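Local coordinates for protein beta-glucosidase (Chaetomella raphigera, PDB 6JXG) that probably hydrolyses terminal, non-reducing beta-D-glucosyl residues to release beta-D-glucose, as a secreted glycoside hydrolase family 3 beta-glucosidase of cellulose breakdown, at residues A[614-619]-A[695-700]; A[646-651]-A[700-705]. All blocks are in the same frame, centred on the assembly; numbering follows the deposited sequence.

Contact 1 (A[614-619]-A[695-700])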
loop_
_atom_site.group_PDB
_atom_site.type_symbol
_atom_site.label_atom_id
_atom_site.label_comp_id
_atom_site.label_asym_id
_atom_site.label_seq_id
_atom_site.Cartn_x
_atom_site.Cartn_y
_atom_site.Cartn_z
ATOM N N ALA A 614 16.941 -16.042 -13.894
ATOM C CA ALA A 614 18.261 -15.858 -13.281
ATOM C C ALA A 614 18.133 -15.755 -11.790
ATOM O O ALA A 614 17.074 -15.452 -11.268
ATOM C CB ALA A 614 18.905 -14.581 -13.804
ATOM N N THR A 615 19.222 -16.038 -11.079
ATOM C CA THR A 615 19.207 -15.941 -9.656
ATOM C C THR A 615 20.528 -15.325 -9.200
ATOM O O THR A 615 21.585 -15.659 -9.741
ATOM C CB THR A 615 19.114 -17.343 -9.050
ATOM O OG1 THR A 615 17.835 -17.869 -9.324
ATOM C CG2 THR A 615 19.222 -17.308 -7.548
ATOM N N VAL A 616 20.435 -14.443 -8.201
ATOM C CA VAL A 616 21.580 -13.758 -7.622
ATOM C C VAL A 616 21.601 -14.118 -6.129
ATOM O O VAL A 616 20.489 -14.222 -5.497
ATOM C CB VAL A 616 21.420 -12.231 -7.814
ATOM C CG1 VAL A 616 22.432 -11.428 -7.016
ATOM C CG2 VAL A 616 21.412 -11.878 -9.291
ATOM N N THR A 617 22.810 -14.361 -5.555
ATOM C CA THR A 617 22.904 -14.566 -4.156
ATOM C C THR A 617 24.010 -13.771 -3.533
ATOM O O THR A 617 24.885 -13.249 -4.222
ATOM C CB THR A 617 23.046 -16.038 -3.711
ATOM O OG1 THR A 617 24.368 -16.512 -3.971
ATOM C CG2 THR A 617 22.003 -16.920 -4.455
ATOM N N ALA A 618 23.953 -13.703 -2.212
ATOM C CA ALA A 618 25.046 -13.097 -1.448
ATOM C C ALA A 618 25.038 -13.637 -0.058
ATOM O O ALA A 618 24.023 -14.216 0.419
ATOM C CB ALA A 618 24.961 -11.559 -1.447
ATOM N N LYS A 619 26.182 -13.477 0.602
ATOM C CA LYS A 619 26.295 -13.842 1.996
ATOM C C LYS A 619 26.233 -12.598 2.862
ATOM O O LYS A 619 26.947 -11.607 2.583
ATOM C CB LYS A 619 27.625 -14.560 2.290
ATOM C CG LYS A 619 27.827 -14.815 3.780
ATOM C CD LYS A 619 28.817 -15.956 3.948
ATOM C CE LYS A 619 30.259 -15.549 3.869
ATOM N NZ LYS A 619 30.451 -14.624 4.991
ATOM N N LEU A 695 24.463 -5.439 -11.715
ATOM C CA LEU A 695 23.851 -5.922 -10.481
ATOM C C LEU A 695 24.481 -5.198 -9.280
ATOM O O LEU A 695 25.685 -5.190 -9.176
ATOM C CB LEU A 695 24.201 -7.366 -10.341
ATOM C CG LEU A 695 23.814 -8.259 -11.523
ATOM C CD1 LEU A 695 24.193 -9.713 -11.329
ATOM C CD2 LEU A 695 22.334 -8.114 -11.768
ATOM N N TYR A 696 23.664 -4.588 -8.410
ATOM C CA TYR A 696 24.108 -3.839 -7.261
ATOM C C TYR A 696 23.427 -4.424 -6.073
ATOM O O TYR A 696 22.196 -4.408 -6.049
ATOM C CB TYR A 696 23.830 -2.347 -7.368
ATOM C CG TYR A 696 24.378 -1.767 -8.603
ATOM C CD1 TYR A 696 25.770 -1.681 -8.809
ATOM C CD2 TYR A 696 23.557 -1.303 -9.592
ATOM C CE1 TYR A 696 26.283 -1.130 -9.953
ATOM C CE2 TYR A 696 24.086 -0.768 -10.764
ATOM C CZ TYR A 696 25.432 -0.672 -10.913
ATOM O OH TYR A 696 25.936 -0.158 -12.055
ATOM N N VAL A 697 24.178 -5.048 -5.153
ATOM C CA VAL A 697 23.553 -5.637 -3.968
ATOM C C VAL A 697 24.004 -4.854 -2.755
ATOM O O VAL A 697 25.210 -4.599 -2.579
ATOM C CB VAL A 697 23.823 -7.144 -3.832
ATOM C CG1 VAL A 697 23.328 -7.678 -2.467
ATOM C CG2 VAL A 697 23.221 -7.877 -4.994
ATOM N N GLY A 698 23.042 -4.450 -1.910
ATOM C CA GLY A 698 23.405 -3.788 -0.684
ATOM C C GLY A 698 22.280 -3.547 0.315
ATOM O O GLY A 698 21.249 -4.200 0.251
ATOM N N ALA A 699 22.539 -2.629 1.246
ATOM C CA ALA A 699 21.673 -2.344 2.342
ATOM C C ALA A 699 20.643 -1.229 2.056
ATOM O O ALA A 699 19.761 -1.012 2.879
ATOM C CB ALA A 699 22.550 -1.991 3.533
ATOM N N SER A 700 20.719 -0.581 0.901
ATOM C CA SER A 700 19.859 0.523 0.521
ATOM C C SER A 700 20.097 0.806 -0.961
ATOM O O SER A 700 20.961 0.182 -1.564
ATOM C CB SER A 700 20.076 1.807 1.365
ATOM O OG SER A 700 21.064 2.603 0.808
#

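Contact 2 (A[646-651]-A[700-705])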
loop_
_atom_site.group_PDB
_atom_site.type_symbol
_atom_site.label_atom_id
_atom_site.label_comp_id
_atom_site.label_asym_id
_atom_site.label_seq_id
_atom_site.Cartn_x
_atom_site.Cartn_y
_atom_site.Cartn_z
ATOM N N PRO A 646 16.219 4.698 -15.405
ATOM C CA PRO A 646 16.895 4.978 -14.127
ATOM C C PRO A 646 18.160 4.153 -14.025
ATOM O O PRO A 646 18.193 2.952 -14.482
ATOM C CB PRO A 646 15.892 4.543 -13.079
ATOM C CG PRO A 646 14.543 4.524 -13.799
ATOM C CD PRO A 646 14.904 4.067 -15.202
ATOM N N PRO A 647 19.183 4.740 -13.399
ATOM C CA PRO A 647 20.448 4.009 -13.230
ATOM C C PRO A 647 20.341 2.715 -12.457
ATOM O O PRO A 647 20.991 1.782 -12.832
ATOM C CB PRO A 647 21.352 4.986 -12.473
ATOM C CG PRO A 647 20.686 6.308 -12.563
ATOM C CD PRO A 647 19.255 6.137 -12.944
ATOM N N LYS A 648 19.434 2.663 -11.473
ATOM C CA LYS A 648 19.260 1.515 -10.580
ATOM C C LYS A 648 17.740 1.310 -10.415
ATOM O O LYS A 648 16.957 2.274 -10.157
ATOM C CB LYS A 648 19.819 1.842 -9.158
ATOM C CG LYS A 648 21.312 1.584 -8.914
ATOM C CD LYS A 648 21.788 2.006 -7.511
ATOM C CE LYS A 648 21.839 3.536 -7.410
ATOM N NZ LYS A 648 22.528 4.210 -6.293
ATOM N N GLN A 649 17.294 0.072 -10.520
ATOM C CA GLN A 649 15.864 -0.230 -10.261
ATOM C C GLN A 649 15.796 -1.454 -9.380
ATOM O O GLN A 649 16.406 -2.494 -9.706
ATOM C CB GLN A 649 15.204 -0.579 -11.571
ATOM C CG GLN A 649 15.010 0.629 -12.443
ATOM C CD GLN A 649 14.103 0.332 -13.589
ATOM O OE1 GLN A 649 12.898 0.510 -13.494
ATOM N NE2 GLN A 649 14.658 -0.139 -14.671
ATOM N N LEU A 650 15.050 -1.365 -8.285
ATOM C CA LEU A 650 14.931 -2.461 -7.371
ATOM C C LEU A 650 14.357 -3.637 -8.101
ATOM O O LEU A 650 13.322 -3.471 -8.737
ATOM C CB LEU A 650 13.979 -2.109 -6.225
ATOM C CG LEU A 650 13.946 -3.123 -5.103
ATOM C CD1 LEU A 650 15.187 -3.253 -4.254
ATOM C CD2 LEU A 650 12.689 -3.045 -4.230
ATOM N N ARG A 651 15.033 -4.786 -8.043
ATOM C CA ARG A 651 14.505 -6.035 -8.609
ATOM C C ARG A 651 14.611 -7.252 -7.715
ATOM O O ARG A 651 14.368 -8.415 -8.159
ATOM C CB ARG A 651 15.135 -6.305 -10.004
ATOM C CG ARG A 651 14.872 -5.243 -11.050
ATOM C CD ARG A 651 13.401 -5.113 -11.444
ATOM N NE ARG A 651 13.189 -4.434 -12.704
ATOM C CZ ARG A 651 12.407 -3.385 -12.919
ATOM N NH1 ARG A 651 11.707 -2.810 -11.930
ATOM N NH2 ARG A 651 12.318 -2.901 -14.125
ATOM N N SER A 700 20.719 -0.581 0.901
ATOM C CA SER A 700 19.859 0.523 0.521
ATOM C C SER A 700 20.097 0.806 -0.961
ATOM O O SER A 700 20.961 0.182 -1.564
ATOM C CB SER A 700 20.076 1.807 1.365
ATOM O OG SER A 700 21.064 2.603 0.808
ATOM N N SER A 701 19.284 1.692 -1.557
ATOM C CA SER A 701 19.543 2.181 -2.889
ATOM C C SER A 701 20.860 2.899 -3.055
ATOM O O SER A 701 21.249 3.139 -4.189
ATOM C CB SER A 701 18.437 3.138 -3.443
ATOM O OG SER A 701 18.286 4.350 -2.731
ATOM N N ARG A 702 21.507 3.315 -2.001
ATOM C CA ARG A 702 22.813 3.958 -2.077
ATOM C C ARG A 702 23.930 3.266 -1.307
ATOM O O ARG A 702 25.090 3.534 -1.646
ATOM C CB ARG A 702 22.709 5.451 -1.654
ATOM C CG ARG A 702 21.973 6.214 -2.748
ATOM C CD ARG A 702 22.050 7.700 -2.611
ATOM N NE ARG A 702 21.251 8.291 -3.662
ATOM C CZ ARG A 702 21.573 9.405 -4.335
ATOM N NH1 ARG A 702 22.675 10.178 -4.021
ATOM N NH2 ARG A 702 20.802 9.744 -5.285
ATOM N N ASP A 703 23.617 2.390 -0.329
ATOM C CA ASP A 703 24.651 1.621 0.401
ATOM C C ASP A 703 24.930 0.259 -0.290
ATOM O O ASP A 703 24.497 -0.836 0.139
ATOM C CB ASP A 703 24.230 1.502 1.836
ATOM C CG ASP A 703 25.261 0.890 2.726
ATOM O OD1 ASP A 703 26.397 0.708 2.254
ATOM O OD2 ASP A 703 24.984 0.587 3.912
ATOM N N ILE A 704 25.556 0.388 -1.448
ATOM C CA ILE A 704 25.829 -0.710 -2.301
ATOM C C ILE A 704 27.160 -1.325 -1.879
ATOM O O ILE A 704 28.217 -0.654 -1.833
ATOM C CB ILE A 704 25.885 -0.278 -3.764
ATOM C CG1 ILE A 704 24.515 0.283 -4.233
ATOM C CG2 ILE A 704 26.281 -1.477 -4.609
ATOM C CD1 ILE A 704 23.345 -0.678 -4.073
ATOM N N ARG A 705 27.104 -2.614 -1.588
ATOM C CA ARG A 705 28.218 -3.296 -1.044
ATOM C C ARG A 705 28.859 -4.239 -2.061
ATOM O O ARG A 705 30.007 -4.561 -1.889
ATOM C CB ARG A 705 27.802 -4.133 0.148
ATOM C CG ARG A 705 27.078 -3.319 1.200
ATOM C CD ARG A 705 28.015 -2.426 1.998
ATOM N NE ARG A 705 27.229 -1.836 3.079
ATOM C CZ ARG A 705 27.004 -2.396 4.264
ATOM N NH1 ARG A 705 27.610 -3.515 4.653
ATOM N NH2 ARG A 705 26.229 -1.777 5.127
#

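Contact 1 (A[614-619]-A[695-700])
The hydrophobic interior of the fibronectin type III-like beta-sandwich is where Val616 and Ala618 of one sheet meet Leu695 and Val697 of the other. Strand segments 614-619 and 695-698 lie face to face, their axes 9.1 Å apart at closest approach and turned by -34°, with their N-to-C directions roughly alike. At this separation the backbones do not pair, and these two segments meet through aliphatic side chains. Val616 sits centrally and uses both of its methyl branches. CG1 lies opposite the backbone N (chi1 169°) and reaches Val697 CG2 at 4.2 Å, while the other branch, CG2, lies beside that nitrogen and approaches Leu695 CD1 at 4.1 Å. The fork of the valine is thus shared between two residues of the facing strand, and its side chain runs past each of them in the opposite sense. Val697 is divided in the same way: its second methyl, CG1, rests against Ala618 CB at 4.3 Å. The short alanine side chain meets this branch where the CA atoms of Ala618 and Val697 are 8.0 Å apart. All four residues are buried, and the contacts are ordinary van der Waals distances. Alternation along strand 612-622 turns Thr617 the other way, where its OG1 hydrogen-bonds Thr588 OG1. Strand 612-622 is the middle of its three-stranded antiparallel sheet, between 582-591 and 663-671; strand 692-698 lies between 628-637 and 704-711, and Leu634, Ile636 and Leu706 of those neighbours extend the same apolar layer.

Contact 2 (A[646-651]-A[700-705])
Lys648 and Ser701 carry the direct polar link between the entrance to strand 649-658 and the turn that leads into strand 704-711. Lys648 NZ donates to the backbone carbonyl Ser701 O at 2.7 Å, and the C=O...N angle of 163° brings the ammonium group almost end-on to the carbonyl. The lysine chain bends at its third torsion (chi3 -72°), which carries CE close to the same oxygen, 3.3 Å from Ser701 O. The ammonium nitrogen Lys648 NZ also passes 4.1 Å from Arg702 CG, a loose van der Waals approach at the base of an arginine side chain whose outer end is held by a salt bridge from NH2 to Asp563 OD1. The accepting turn is fixed by its own hydrogen bonds. Ser700 OG receives Arg702 N at 2.9 Å and Asp703 N at 2.8 Å, an ST turn combined with an ST motif, and also hydrogen-bonds Glu572 OE2. Ser701 OG is engaged by Phe573 O. Farther along, charge pairing ties Asp703 to Arg705 side-on: Arg705 NE meets Asp703 OD1 at 2.8 Å from above the carboxylate plane, and Arg705 NH2 reaches OD2 at 2.9 Å on its syn side but tilted 30° out of that plane. Both acceptors lie near the guanidinium plane, so the two bonds restrain its rotation. Within this contact Lys648 thus depends chiefly on a neutral carbonyl, while Asp563, salt-bridged to Arg702 and only weakly paired with the lysine over a long distance, probably offsets some of the positive charge.

Overall arrangement
From the N terminus, the chain lays down segment 614-619 in the three-stranded sheet, continues through strand 628-637 and enters strand 649-658 by way of segment 646-651. It then returns to the three-stranded sheet before segment 695-700 closes the long loop of contact 1. Contact 2 closes immediately afterwards, when segment 700-705 turns back into strand 704-711. The two closures therefore cross, and they share Ser700. Contact 1 joins the two layers of the sandwich, whereas contact 2 ties together the loops that lead into the two outer strands of the four-stranded layer. Tyr696 bridges them, packing against Lys648 and Ile704, and Val697 O probably accepts a hydrogen bond from Arg705 N.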